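Local structure of nicotinate-nucleotide--dimethylbenzimidazole phosphoribosyltransferase (Thermus thermophilus HB8, 1WX1) at residues 23-28 with 293-298; 31-36 with 244-249; 35-38 with 43-46; 145-150 with 237-242; 155-160 with 314-319. The protein probably catalyses phosphoribosyl transfer from nicotinate mononucleotide to 5,6-dimethylbenzimidazole, yielding alpha-ribazole 5'-phosphate for the nucleotide loop of cobalamin. All coordinates share one frame; numbering follows the deposited sequence.

Contact 1. Residues 23-28 with 293-298; sequences LGYLEE and RPLLDL
Y25 OH is gripped by two waters that tie it to the backbone of R293. One lies 2.6 Å from Y25 OH and accepts from R293 N. The other is 2.9 Å from Y25 OH and donates to R293 O. The phenol is thus linked to both the amide and the carbonyl of one residue, at the start of the loop that follows helix 281-290. The ring meets R293 a second time through its face. R293 CD stands 3.6 Å from the centroid of the Y25 ring, only 6° off the normal, a CH-pi contact. The arginine runs antiparallel to the tyrosine side chain, so the guanidinium ends back near the root of the tyrosine, where R293 NH1 lies 3.2 Å from Y25 CD1. Its plane is inclined 36° to the ring, and no flat stack results. With CG anti to the backbone N (chi1 177°) and the chain extended to NE, the arginine can run the length of the ring. L295 lies beside the Y25 ring, its side chain crossing it steeply, and L26 is a looser neighbour of L295. R293 NH2 makes a weak hydrogen bond to D297 O of the second subunit, and Y25 also bonds to that subunit through its backbone. A leucine in place of Y25 would probably leave both waters without their shared hydroxyl and R293 CD without the aromatic face it packs on. At the interface with the second subunit, one tyrosine therefore serves both as a polar hub and as a flat apolar bed for an arginine.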
# COMPACT_ATOMS: atom_id res chain seq x y z
N LEU A 23 6.44 -9.03 -9.99
CA LEU A 23 5.67 -7.94 -9.39
C LEU A 23 4.41 -8.43 -8.68
O LEU A 23 3.45 -7.68 -8.48
CB LEU A 23 5.35 -6.88 -10.45
CG LEU A 23 6.59 -6.10 -10.92
CD1 LEU A 23 6.21 -5.10 -11.99
CD2 LEU A 23 7.25 -5.39 -9.73
N GLY A 24 4.44 -9.70 -8.29
CA GLY A 24 3.35 -10.32 -7.55
C GLY A 24 1.90 -10.00 -7.88
O GLY A 24 1.49 -10.00 -9.04
N TYR A 25 1.12 -9.73 -6.84
CA TYR A 25 -0.30 -9.45 -7.01
C TYR A 25 -0.62 -8.22 -7.85
O TYR A 25 -1.72 -8.10 -8.39
CB TYR A 25 -0.98 -9.29 -5.64
CG TYR A 25 -2.48 -9.06 -5.75
CD1 TYR A 25 -3.10 -8.09 -4.97
CD2 TYR A 25 -3.26 -9.79 -6.65
CE1 TYR A 25 -4.47 -7.84 -5.09
CE2 TYR A 25 -4.62 -9.55 -6.78
CZ TYR A 25 -5.22 -8.57 -5.99
OH TYR A 25 -6.57 -8.32 -6.10
N LEU A 26 0.33 -7.30 -7.98
CA LEU A 26 0.09 -6.11 -8.78
C LEU A 26 -0.04 -6.43 -10.26
O LEU A 26 -0.66 -5.68 -11.01
CB LEU A 26 1.19 -5.07 -8.56
CG LEU A 26 1.24 -4.42 -7.17
CD1 LEU A 26 2.31 -3.33 -7.16
CD2 LEU A 26 -0.12 -3.83 -6.83
N GLU A 27 0.53 -7.56 -10.69
CA GLU A 27 0.45 -7.93 -12.09
C GLU A 27 -1.00 -8.26 -12.46
O GLU A 27 -1.48 -7.86 -13.52
CB GLU A 27 1.36 -9.13 -12.39
CG GLU A 27 2.83 -8.87 -12.07
CD GLU A 27 3.76 -9.96 -12.58
OE1 GLU A 27 4.96 -9.92 -12.26
OE2 GLU A 27 3.28 -10.86 -13.31
N GLU A 28 -1.70 -8.97 -11.58
CA GLU A 28 -3.09 -9.32 -11.84
C GLU A 28 -3.93 -8.05 -11.90
O GLU A 28 -4.83 -7.91 -12.72
CB GLU A 28 -3.62 -10.25 -10.74
CG GLU A 28 -4.98 -10.85 -11.06
CD GLU A 28 -5.40 -11.93 -10.07
OE1 GLU A 28 -4.53 -12.73 -9.68
OE2 GLU A 28 -6.59 -11.97 -9.68
N ARG A 293 -9.00 -10.26 -3.51
CA ARG A 293 -7.85 -10.24 -2.62
C ARG A 293 -7.56 -8.79 -2.23
O ARG A 293 -7.41 -7.93 -3.09
CB ARG A 293 -6.61 -10.82 -3.30
CG ARG A 293 -5.35 -10.77 -2.46
CD ARG A 293 -4.15 -11.27 -3.26
NE ARG A 293 -2.92 -11.32 -2.47
CZ ARG A 293 -2.36 -10.28 -1.87
NH1 ARG A 293 -2.91 -9.07 -1.96
NH2 ARG A 293 -1.23 -10.43 -1.19
N PRO A 294 -7.48 -8.51 -0.92
CA PRO A 294 -7.21 -7.16 -0.40
C PRO A 294 -5.80 -6.70 -0.76
O PRO A 294 -4.84 -7.45 -0.60
CB PRO A 294 -7.39 -7.32 1.11
CG PRO A 294 -8.21 -8.57 1.26
CD PRO A 294 -7.70 -9.46 0.18
N LEU A 295 -5.67 -5.47 -1.24
CA LEU A 295 -4.36 -4.94 -1.60
C LEU A 295 -3.55 -4.55 -0.38
O LEU A 295 -2.34 -4.76 -0.33
CB LEU A 295 -4.52 -3.71 -2.50
CG LEU A 295 -4.94 -4.00 -3.94
CD1 LEU A 295 -5.25 -2.71 -4.66
CD2 LEU A 295 -3.81 -4.75 -4.63
N LEU A 296 -4.22 -3.96 0.61
CA LEU A 296 -3.57 -3.52 1.84
C LEU A 296 -4.13 -4.23 3.07
O LEU A 296 -5.29 -4.65 3.08
CB LEU A 296 -3.78 -2.02 2.03
CG LEU A 296 -3.24 -1.07 0.96
CD1 LEU A 296 -3.80 0.33 1.18
CD2 LEU A 296 -1.72 -1.07 1.02
N ASP A 297 -3.30 -4.35 4.09
CA ASP A 297 -3.70 -4.95 5.36
C ASP A 297 -2.95 -4.16 6.43
O ASP A 297 -1.85 -4.54 6.83
CB ASP A 297 -3.32 -6.42 5.44
CG ASP A 297 -3.97 -7.12 6.62
OD1 ASP A 297 -4.29 -6.42 7.61
OD2 ASP A 297 -4.16 -8.35 6.56
N LEU A 298 -3.54 -3.06 6.87
CA LEU A 298 -2.91 -2.20 7.86
C LEU A 298 -3.67 -2.15 9.19
O LEU A 298 -3.45 -1.26 10.00
CB LEU A 298 -2.77 -0.79 7.29
CG LEU A 298 -1.93 -0.68 6.01
CD1 LEU A 298 -2.15 0.69 5.38
CD2 LEU A 298 -0.46 -0.90 6.34
O HOH W 1 -8.88 -6.72 -5.33
O HOH W 2 -8.71 -9.81 -6.39

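Contact 2. Residues 31-36 with 244-249; sequences LRLAAL and GLPLVL
L33 and L36, one turn apart on helix 24-37, close on P246. L33 CD2 sits 3.8 Å from P246 CB and equally near CG, its axis nearly perpendicular to that of the proline. L36 CD1 comes from the next turn and rests 4.0 Å from P246 CA, nearer the backbone than the ring. Both leucines hold CG anti to their carbonyl carbon (chi1 -68° in L33), which carries the methyls off the helix toward the proline. Beyond this apolar patch one water joins the main chains. It donates to L36 O at 2.9 Å and to G244 O at 2.9 Å, satisfying a carbonyl in the last turn of the helix together with one in the loop opposite. G244 has positive phi (76°) and ends helix 228-242 in a Schellman motif, and the chain then turns through L245 and P246 into strand 247-249. The next shell fixes both sides. F273 of strand 272-274 packs on L33, L36 and P246 alike, and R32 makes a cation-pi contact with it while bonding to the carbonyls of D270 and L272. P246 is itself paired by a backbone hydrogen bond with L158 of the neighbouring strand, and L33 also touches A319 of helix 306-321. The whole is a buried helix-on-sheet contact of a parallel alpha/beta fold: helix 24-37 lies against the N-terminal end of a strand, where the chain arrives from the preceding helix.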
# COMPACT_ATOMS: atom_id res chain seq x y z
N LEU A 31 -3.49 -6.34 -15.24
CA LEU A 31 -4.23 -7.03 -16.29
C LEU A 31 -5.72 -6.70 -16.24
O LEU A 31 -6.36 -6.52 -17.27
CB LEU A 31 -4.03 -8.54 -16.17
CG LEU A 31 -2.59 -9.02 -16.28
CD1 LEU A 31 -2.54 -10.54 -16.08
CD2 LEU A 31 -2.01 -8.64 -17.64
N ARG A 32 -6.27 -6.64 -15.03
CA ARG A 32 -7.69 -6.33 -14.90
C ARG A 32 -7.95 -4.90 -15.36
O ARG A 32 -8.93 -4.63 -16.06
CB ARG A 32 -8.14 -6.52 -13.45
CG ARG A 32 -8.07 -7.96 -12.96
CD ARG A 32 -8.66 -8.09 -11.55
NE ARG A 32 -10.06 -7.68 -11.53
CZ ARG A 32 -10.70 -7.24 -10.45
NH1 ARG A 32 -10.06 -7.14 -9.29
NH2 ARG A 32 -11.97 -6.88 -10.55
N LEU A 33 -7.07 -3.98 -14.97
CA LEU A 33 -7.22 -2.58 -15.37
C LEU A 33 -7.18 -2.46 -16.90
O LEU A 33 -7.98 -1.73 -17.49
CB LEU A 33 -6.11 -1.74 -14.74
CG LEU A 33 -6.22 -1.61 -13.22
CD1 LEU A 33 -4.99 -0.90 -12.65
CD2 LEU A 33 -7.51 -0.84 -12.88
N ALA A 34 -6.25 -3.17 -17.53
CA ALA A 34 -6.13 -3.13 -18.98
C ALA A 34 -7.42 -3.62 -19.63
O ALA A 34 -7.93 -3.00 -20.57
CB ALA A 34 -4.96 -4.00 -19.44
N ALA A 35 -7.96 -4.73 -19.13
CA ALA A 35 -9.19 -5.29 -19.67
C ALA A 35 -10.37 -4.35 -19.47
O ALA A 35 -11.23 -4.24 -20.35
CB ALA A 35 -9.47 -6.64 -19.01
N LEU A 36 -10.43 -3.68 -18.32
CA LEU A 36 -11.51 -2.75 -18.03
C LEU A 36 -11.49 -1.54 -18.96
O LEU A 36 -12.53 -1.10 -19.44
CB LEU A 36 -11.44 -2.26 -16.59
CG LEU A 36 -11.88 -3.23 -15.49
CD1 LEU A 36 -11.78 -2.53 -14.14
CD2 LEU A 36 -13.31 -3.68 -15.76
N GLY A 244 -17.88 2.42 -16.70
CA GLY A 244 -16.70 1.65 -17.08
C GLY A 244 -15.43 1.92 -16.29
O GLY A 244 -14.33 1.65 -16.76
N LEU A 245 -15.58 2.44 -15.07
CA LEU A 245 -14.42 2.76 -14.24
C LEU A 245 -14.00 1.68 -13.26
O LEU A 245 -14.79 0.82 -12.88
CB LEU A 245 -14.69 4.02 -13.42
CG LEU A 245 -14.93 5.37 -14.09
CD1 LEU A 245 -15.01 6.43 -13.00
CD2 LEU A 245 -13.79 5.68 -15.04
N PRO A 246 -12.72 1.70 -12.86
CA PRO A 246 -12.24 0.71 -11.89
C PRO A 246 -12.91 1.18 -10.60
O PRO A 246 -12.97 2.39 -10.34
CB PRO A 246 -10.74 0.94 -11.84
CG PRO A 246 -10.42 1.65 -13.13
CD PRO A 246 -11.61 2.54 -13.33
N LEU A 247 -13.43 0.25 -9.80
CA LEU A 247 -14.10 0.61 -8.55
C LEU A 247 -13.31 0.05 -7.37
O LEU A 247 -12.92 -1.11 -7.38
CB LEU A 247 -15.52 0.04 -8.55
CG LEU A 247 -16.31 0.33 -9.83
CD1 LEU A 247 -17.64 -0.40 -9.79
CD2 LEU A 247 -16.52 1.84 -9.97
N VAL A 248 -13.09 0.88 -6.35
CA VAL A 248 -12.32 0.45 -5.19
C VAL A 248 -13.17 0.32 -3.93
O VAL A 248 -13.90 1.24 -3.55
CB VAL A 248 -11.16 1.44 -4.91
CG1 VAL A 248 -10.22 0.85 -3.87
CG2 VAL A 248 -10.42 1.74 -6.20
N LEU A 249 -13.05 -0.84 -3.28
CA LEU A 249 -13.79 -1.12 -2.05
C LEU A 249 -13.06 -0.61 -0.83
O LEU A 249 -11.82 -0.62 -0.79
CB LEU A 249 -13.99 -2.63 -1.88
CG LEU A 249 -14.83 -3.38 -2.91
CD1 LEU A 249 -14.81 -4.87 -2.58
CD2 LEU A 249 -16.26 -2.84 -2.90
O HOH W 3 -13.86 1.46 -19.59

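Contact 3. Residues 35-38 with 43-46; sequences ALQG and ELGR
Q37 lays its side-chain amide alongside the backbone of E43, using both of its ends at once. The setting is the helix-loop-strand connection of a parallel alpha/beta fold. Helix 24-37 stops at G38, which leaves helical geometry with positive phi, and the chain loops back past Q37 on its way to strand 47-54. E43 N donates to Q37 OE1 at 3.0 Å, its nitrogen tilted moderately from the plane of that carbonyl. In return Q37 NE2 donates to E43 O at 2.9 Å along a nearly straight bond of 166°. E43 O lies only 3° out of the amide plane of Q37, although NE2 itself stands above the plane of the E43 carbonyl. Two opposed bonds to a single residue fix the rotation of the amide and decide which end is oxygen and which nitrogen. They also satisfy both main-chain polar groups of E43 in a loop that is neither helix nor strand. An extended chain beyond CG (chi2 -165°) carries the amide across from the last turn of the helix. R39, in the loop between, makes a weak hydrogen bond to Q37 OE1 and a salt bridge with E43 OE2, so the carboxylate of E43 is held by the arginine while its backbone is held by the glutamine. P42 packs on Q37, and H323 meets the side chain of E43. L44 brings a methyl to the nitrogen end of the amide, just beyond NE2 and not over its face, with L44 CD2 3.4 Å from Q37 NE2.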
# COMPACT_ATOMS: atom_id res chain seq x y z
N ALA A 35 -7.96 -4.73 -19.13
CA ALA A 35 -9.19 -5.29 -19.67
C ALA A 35 -10.37 -4.35 -19.47
O ALA A 35 -11.23 -4.24 -20.35
CB ALA A 35 -9.47 -6.64 -19.01
N LEU A 36 -10.43 -3.68 -18.32
CA LEU A 36 -11.51 -2.75 -18.03
C LEU A 36 -11.49 -1.54 -18.96
O LEU A 36 -12.53 -1.10 -19.44
CB LEU A 36 -11.44 -2.26 -16.59
CG LEU A 36 -11.88 -3.23 -15.49
CD1 LEU A 36 -11.78 -2.53 -14.14
CD2 LEU A 36 -13.31 -3.68 -15.76
N GLN A 37 -10.30 -1.00 -19.19
CA GLN A 37 -10.16 0.17 -20.06
C GLN A 37 -10.12 -0.21 -21.54
O GLN A 37 -10.33 0.64 -22.41
CB GLN A 37 -8.90 0.95 -19.72
CG GLN A 37 -8.80 1.41 -18.28
CD GLN A 37 -7.73 2.47 -18.10
OE1 GLN A 37 -6.83 2.61 -18.93
NE2 GLN A 37 -7.83 3.23 -17.01
N GLY A 38 -9.82 -1.47 -21.82
CA GLY A 38 -9.75 -1.92 -23.20
C GLY A 38 -8.48 -1.42 -23.86
O GLY A 38 -8.45 -1.16 -25.06
N GLU A 43 -4.03 3.54 -18.27
CA GLU A 43 -3.57 4.79 -17.69
C GLU A 43 -4.62 5.28 -16.69
O GLU A 43 -5.81 5.25 -16.97
CB GLU A 43 -3.34 5.84 -18.77
CG GLU A 43 -2.29 5.43 -19.80
CD GLU A 43 -1.96 6.54 -20.78
OE1 GLU A 43 -1.49 7.61 -20.34
OE2 GLU A 43 -2.16 6.35 -22.00
N LEU A 44 -4.16 5.69 -15.51
CA LEU A 44 -5.05 6.19 -14.48
C LEU A 44 -4.56 7.56 -14.03
O LEU A 44 -3.39 7.90 -14.18
CB LEU A 44 -5.07 5.24 -13.28
CG LEU A 44 -5.78 3.90 -13.49
CD1 LEU A 44 -5.63 3.06 -12.22
CD2 LEU A 44 -7.25 4.12 -13.81
N GLY A 45 -5.47 8.34 -13.47
CA GLY A 45 -5.09 9.65 -13.00
C GLY A 45 -5.87 10.01 -11.76
O GLY A 45 -5.84 9.29 -10.76
N ARG A 46 -6.56 11.14 -11.83
CA ARG A 46 -7.36 11.64 -10.72
C ARG A 46 -8.37 10.60 -10.25
O ARG A 46 -9.02 9.94 -11.06
CB ARG A 46 -8.13 12.88 -11.18
CG ARG A 46 -9.03 13.50 -10.13
CD ARG A 46 -8.22 14.21 -9.07
NE ARG A 46 -9.04 15.12 -8.28
CZ ARG A 46 -8.60 15.75 -7.19
NH1 ARG A 46 -7.36 15.56 -6.78
NH2 ARG A 46 -9.41 16.56 -6.52

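Contact 4. Residues 145-150 with 237-242; sequences EAARRA and YLEGYE
A147 and E239 mark the closest approach of segments 145-150 and 237-242, their CA atoms 6.2 Å apart, a spacing that the small alanine permits. Segment 145-150 belongs to helix 133-152 and segment 237-242 ends helix 228-242. A147 CB touches E239 CB at 3.7 Å. The glutamate, bent at chi2 (68°), then turns its carboxylate over to R148. The result is a side-on salt bridge, with both hydrogen bonds, from R148 NE at 2.8 Å and R148 NH2 at 2.7 Å, falling on the single atom E239 OE2. This one oxygen lies at the guanidinium edge, in its plane, and is approached on its anti side, while the two flat groups stand almost perpendicular at 86°. The arginine curls back at chi2 and chi3 to reach it. E239 OE1 is not idle: it forms a salt bridge with R144, one turn earlier on the arginine's helix. A glutamine in place of E239 would probably lose the ionic pairing with R148 and leave R144 to rely on its other salt bridge, to E242. On the sheet side of the pair, A146 and A150 rest on L99 and Y97 of strand 94-100, while Y237 and Y241 pack on strand 247-249, so that the two helices lie side by side over the central sheet.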
# COMPACT_ATOMS: atom_id res chain seq x y z
N GLU A 145 -26.33 9.75 -8.53
CA GLU A 145 -26.15 11.17 -8.81
C GLU A 145 -24.78 11.68 -8.36
O GLU A 145 -24.09 12.38 -9.10
CB GLU A 145 -27.24 12.00 -8.13
CG GLU A 145 -27.31 13.45 -8.64
CD GLU A 145 -28.30 14.31 -7.87
OE1 GLU A 145 -29.20 13.75 -7.21
OE2 GLU A 145 -28.18 15.55 -7.93
N ALA A 146 -24.40 11.34 -7.13
CA ALA A 146 -23.12 11.77 -6.59
C ALA A 146 -21.95 11.17 -7.38
O ALA A 146 -20.97 11.86 -7.66
CB ALA A 146 -23.02 11.39 -5.11
N ALA A 147 -22.06 9.90 -7.75
CA ALA A 147 -21.01 9.25 -8.52
C ALA A 147 -20.88 9.89 -9.90
O ALA A 147 -19.77 10.10 -10.39
CB ALA A 147 -21.30 7.75 -8.67
N ARG A 148 -22.02 10.20 -10.52
CA ARG A 148 -22.00 10.81 -11.85
C ARG A 148 -21.28 12.14 -11.82
O ARG A 148 -20.54 12.49 -12.75
CB ARG A 148 -23.43 10.99 -12.39
CG ARG A 148 -23.50 11.72 -13.74
CD ARG A 148 -22.53 11.14 -14.78
NE ARG A 148 -22.71 9.71 -14.98
CZ ARG A 148 -22.00 8.97 -15.83
NH1 ARG A 148 -21.04 9.53 -16.56
NH2 ARG A 148 -22.23 7.67 -15.95
N ARG A 149 -21.50 12.92 -10.76
CA ARG A 149 -20.79 14.20 -10.69
C ARG A 149 -19.30 13.97 -10.53
O ARG A 149 -18.50 14.70 -11.10
CB ARG A 149 -21.23 15.04 -9.54
CG ARG A 149 -20.46 16.35 -9.53
CD ARG A 149 -20.75 17.06 -8.25
NE ARG A 149 -19.98 18.27 -8.04
CZ ARG A 149 -19.91 18.87 -6.86
NH1 ARG A 149 -20.57 18.37 -5.81
NH2 ARG A 149 -19.15 19.94 -6.69
N ALA A 150 -18.91 12.97 -9.75
CA ALA A 150 -17.49 12.68 -9.54
C ALA A 150 -16.87 12.33 -10.88
O ALA A 150 -15.80 12.82 -11.23
CB ALA A 150 -17.31 11.51 -8.53
N TYR A 237 -21.56 2.61 -6.76
CA TYR A 237 -20.86 1.58 -7.53
C TYR A 237 -21.58 1.21 -8.83
O TYR A 237 -20.92 0.95 -9.84
CB TYR A 237 -20.64 0.33 -6.66
CG TYR A 237 -19.53 0.50 -5.63
CD1 TYR A 237 -19.76 0.28 -4.28
CD2 TYR A 237 -18.24 0.90 -6.02
CE1 TYR A 237 -18.76 0.45 -3.33
CE2 TYR A 237 -17.22 1.07 -5.07
CZ TYR A 237 -17.49 0.84 -3.73
OH TYR A 237 -16.51 1.04 -2.79
N LEU A 238 -22.90 1.19 -8.82
CA LEU A 238 -23.66 0.87 -10.03
C LEU A 238 -23.37 1.91 -11.11
O LEU A 238 -23.23 1.57 -12.29
CB LEU A 238 -25.16 0.84 -9.73
CG LEU A 238 -25.68 -0.36 -8.93
CD1 LEU A 238 -27.16 -0.16 -8.61
CD2 LEU A 238 -25.46 -1.65 -9.72
N GLU A 239 -23.28 3.17 -10.71
CA GLU A 239 -23.01 4.26 -11.63
C GLU A 239 -21.58 4.18 -12.15
O GLU A 239 -21.32 4.40 -13.35
CB GLU A 239 -23.24 5.61 -10.94
CG GLU A 239 -23.14 6.83 -11.86
CD GLU A 239 -24.27 6.90 -12.88
OE1 GLU A 239 -25.35 6.33 -12.62
OE2 GLU A 239 -24.08 7.55 -13.93
N GLY A 240 -20.64 3.89 -11.25
CA GLY A 240 -19.25 3.78 -11.65
C GLY A 240 -19.09 2.60 -12.60
O GLY A 240 -18.34 2.66 -13.58
N TYR A 241 -19.79 1.51 -12.29
CA TYR A 241 -19.75 0.30 -13.11
C TYR A 241 -20.19 0.60 -14.54
O TYR A 241 -19.51 0.25 -15.51
CB TYR A 241 -20.68 -0.75 -12.49
CG TYR A 241 -20.97 -1.96 -13.36
CD1 TYR A 241 -19.93 -2.72 -13.90
CD2 TYR A 241 -22.28 -2.35 -13.63
CE1 TYR A 241 -20.20 -3.85 -14.67
CE2 TYR A 241 -22.56 -3.47 -14.40
CZ TYR A 241 -21.52 -4.22 -14.92
OH TYR A 241 -21.80 -5.34 -15.67
N GLU A 242 -21.33 1.28 -14.67
CA GLU A 242 -21.86 1.63 -15.98
C GLU A 242 -20.97 2.62 -16.72
O GLU A 242 -20.96 2.64 -17.95
CB GLU A 242 -23.28 2.16 -15.81
CG GLU A 242 -24.29 1.05 -15.58
CD GLU A 242 -25.55 1.51 -14.88
OE1 GLU A 242 -25.95 2.68 -15.07
OE2 GLU A 242 -26.16 0.72 -14.14

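Contact 5. Residues 155-160 with 314-319; sequences ATLLAA and LLRAAA
L315 is the first residue of segment 314-319 to reach the strand, in the helix-on-sheet packing of a parallel alpha/beta fold: helix 306-321 lies over strand 157-163. Its CD1 meets L157 CD1 at 3.9 Å, methyl to methyl, the two side chains running obliquely to each other. L315 also touches V248 on the next strand and V29 of helix 24-37, so it is buried between sheet and helix. R316 follows and brings its guanidinium end to the same leucine. That charged end is held elsewhere, NE by the carbonyl of G45 and NH2 by that of A92, and these bonds set the guanidinium near the apolar branch of L157. Further on, A318 turns to helix 24-37, where it too packs on V29. On the strand side L157 carries the contact alone, for L158 faces other neighbours. Its CG stands between the backbone N and the carbonyl carbon (chi1 56°), an uncommon choice for leucine that spreads its two methyls between the two helix residues. CD1 goes to L315, while L157 CD2 stops 4.2 Å from R316 NH2, at a slant to the guanidinium.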
# COMPACT_ATOMS: atom_id res chain seq x y z
N ALA A 155 -13.08 11.91 -12.51
CA ALA A 155 -12.60 10.73 -11.80
C ALA A 155 -12.26 9.61 -12.79
O ALA A 155 -13.04 9.32 -13.70
CB ALA A 155 -13.65 10.25 -10.81
N THR A 156 -11.09 8.99 -12.62
CA THR A 156 -10.67 7.88 -13.48
C THR A 156 -10.76 6.56 -12.72
O THR A 156 -10.57 5.48 -13.29
CB THR A 156 -9.25 8.08 -14.01
OG1 THR A 156 -8.32 8.03 -12.93
CG2 THR A 156 -9.14 9.45 -14.71
N LEU A 157 -11.00 6.65 -11.43
CA LEU A 157 -11.20 5.49 -10.57
C LEU A 157 -12.10 6.00 -9.47
O LEU A 157 -11.99 7.15 -9.05
CB LEU A 157 -9.88 4.92 -10.02
CG LEU A 157 -8.86 5.72 -9.22
CD1 LEU A 157 -7.90 4.74 -8.57
CD2 LEU A 157 -8.12 6.69 -10.13
N LEU A 158 -13.00 5.15 -9.01
CA LEU A 158 -14.00 5.55 -8.02
C LEU A 158 -14.08 4.67 -6.79
O LEU A 158 -14.07 3.44 -6.88
CB LEU A 158 -15.36 5.59 -8.72
CG LEU A 158 -16.58 6.05 -7.94
CD1 LEU A 158 -16.43 7.52 -7.56
CD2 LEU A 158 -17.83 5.83 -8.79
N ALA A 159 -14.17 5.30 -5.63
CA ALA A 159 -14.30 4.58 -4.38
C ALA A 159 -15.50 5.14 -3.64
O ALA A 159 -15.97 6.24 -3.94
CB ALA A 159 -13.04 4.77 -3.53
N ALA A 160 -16.02 4.37 -2.69
CA ALA A 160 -17.15 4.83 -1.89
C ALA A 160 -16.67 4.83 -0.45
O ALA A 160 -15.78 4.06 -0.08
CB ALA A 160 -18.35 3.90 -2.06
N LEU A 314 -1.58 2.48 -5.44
CA LEU A 314 -1.17 1.14 -5.83
C LEU A 314 -1.81 0.78 -7.17
O LEU A 314 -1.18 0.15 -8.02
CB LEU A 314 -1.57 0.10 -4.78
CG LEU A 314 -0.84 0.17 -3.44
CD1 LEU A 314 -1.33 -0.97 -2.55
CD2 LEU A 314 0.67 0.04 -3.67
N LEU A 315 -3.07 1.17 -7.35
CA LEU A 315 -3.75 0.88 -8.61
C LEU A 315 -3.06 1.62 -9.75
O LEU A 315 -2.91 1.08 -10.85
CB LEU A 315 -5.22 1.30 -8.54
CG LEU A 315 -6.05 0.60 -7.45
CD1 LEU A 315 -7.50 1.04 -7.56
CD2 LEU A 315 -5.94 -0.90 -7.61
N ARG A 316 -2.63 2.85 -9.50
CA ARG A 316 -1.95 3.64 -10.53
C ARG A 316 -0.62 2.99 -10.88
O ARG A 316 -0.25 2.89 -12.05
CB ARG A 316 -1.72 5.08 -10.05
CG ARG A 316 -2.99 5.84 -9.74
CD ARG A 316 -2.74 7.34 -9.67
NE ARG A 316 -3.97 8.06 -9.34
CZ ARG A 316 -4.32 8.41 -8.10
NH1 ARG A 316 -3.53 8.10 -7.08
NH2 ARG A 316 -5.46 9.05 -7.88
N ALA A 317 0.10 2.55 -9.85
CA ALA A 317 1.39 1.89 -10.05
C ALA A 317 1.20 0.64 -10.89
O ALA A 317 1.97 0.36 -11.80
CB ALA A 317 2.00 1.53 -8.71
N ALA A 318 0.17 -0.13 -10.56
CA ALA A 318 -0.13 -1.36 -11.28
C ALA A 318 -0.35 -1.07 -12.77
O ALA A 318 0.17 -1.79 -13.63
CB ALA A 318 -1.38 -2.02 -10.68
N ALA A 319 -1.11 -0.03 -13.07
CA ALA A 319 -1.38 0.33 -14.46
C ALA A 319 -0.08 0.63 -15.22
O ALA A 319 0.05 0.27 -16.39
CB ALA A 319 -2.31 1.54 -14.52

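Contacts 1, 2 and 3 follow one another along helix 24-37, from its first turn at the subunit interface to its last; the centres of contacts 2 and 3 are 7 Å apart, and they share A35 and L36. Contacts 2 and 5 use neighbouring strands of the parallel sheet, 247-249 and 157-163, with centres 8 Å apart. Contact 5 touches contact 1 through L295 and L315, so helix 306-321 links the interface to the sheet. Contact 4, 25 Å from contact 1 between centres, joins helices 133-152 and 228-242, against which L158 packs. Together they fasten helices 24-37 and 306-321, distant in sequence, to each other and the sheet; E304, the predicted proton acceptor, precedes helix 306-321.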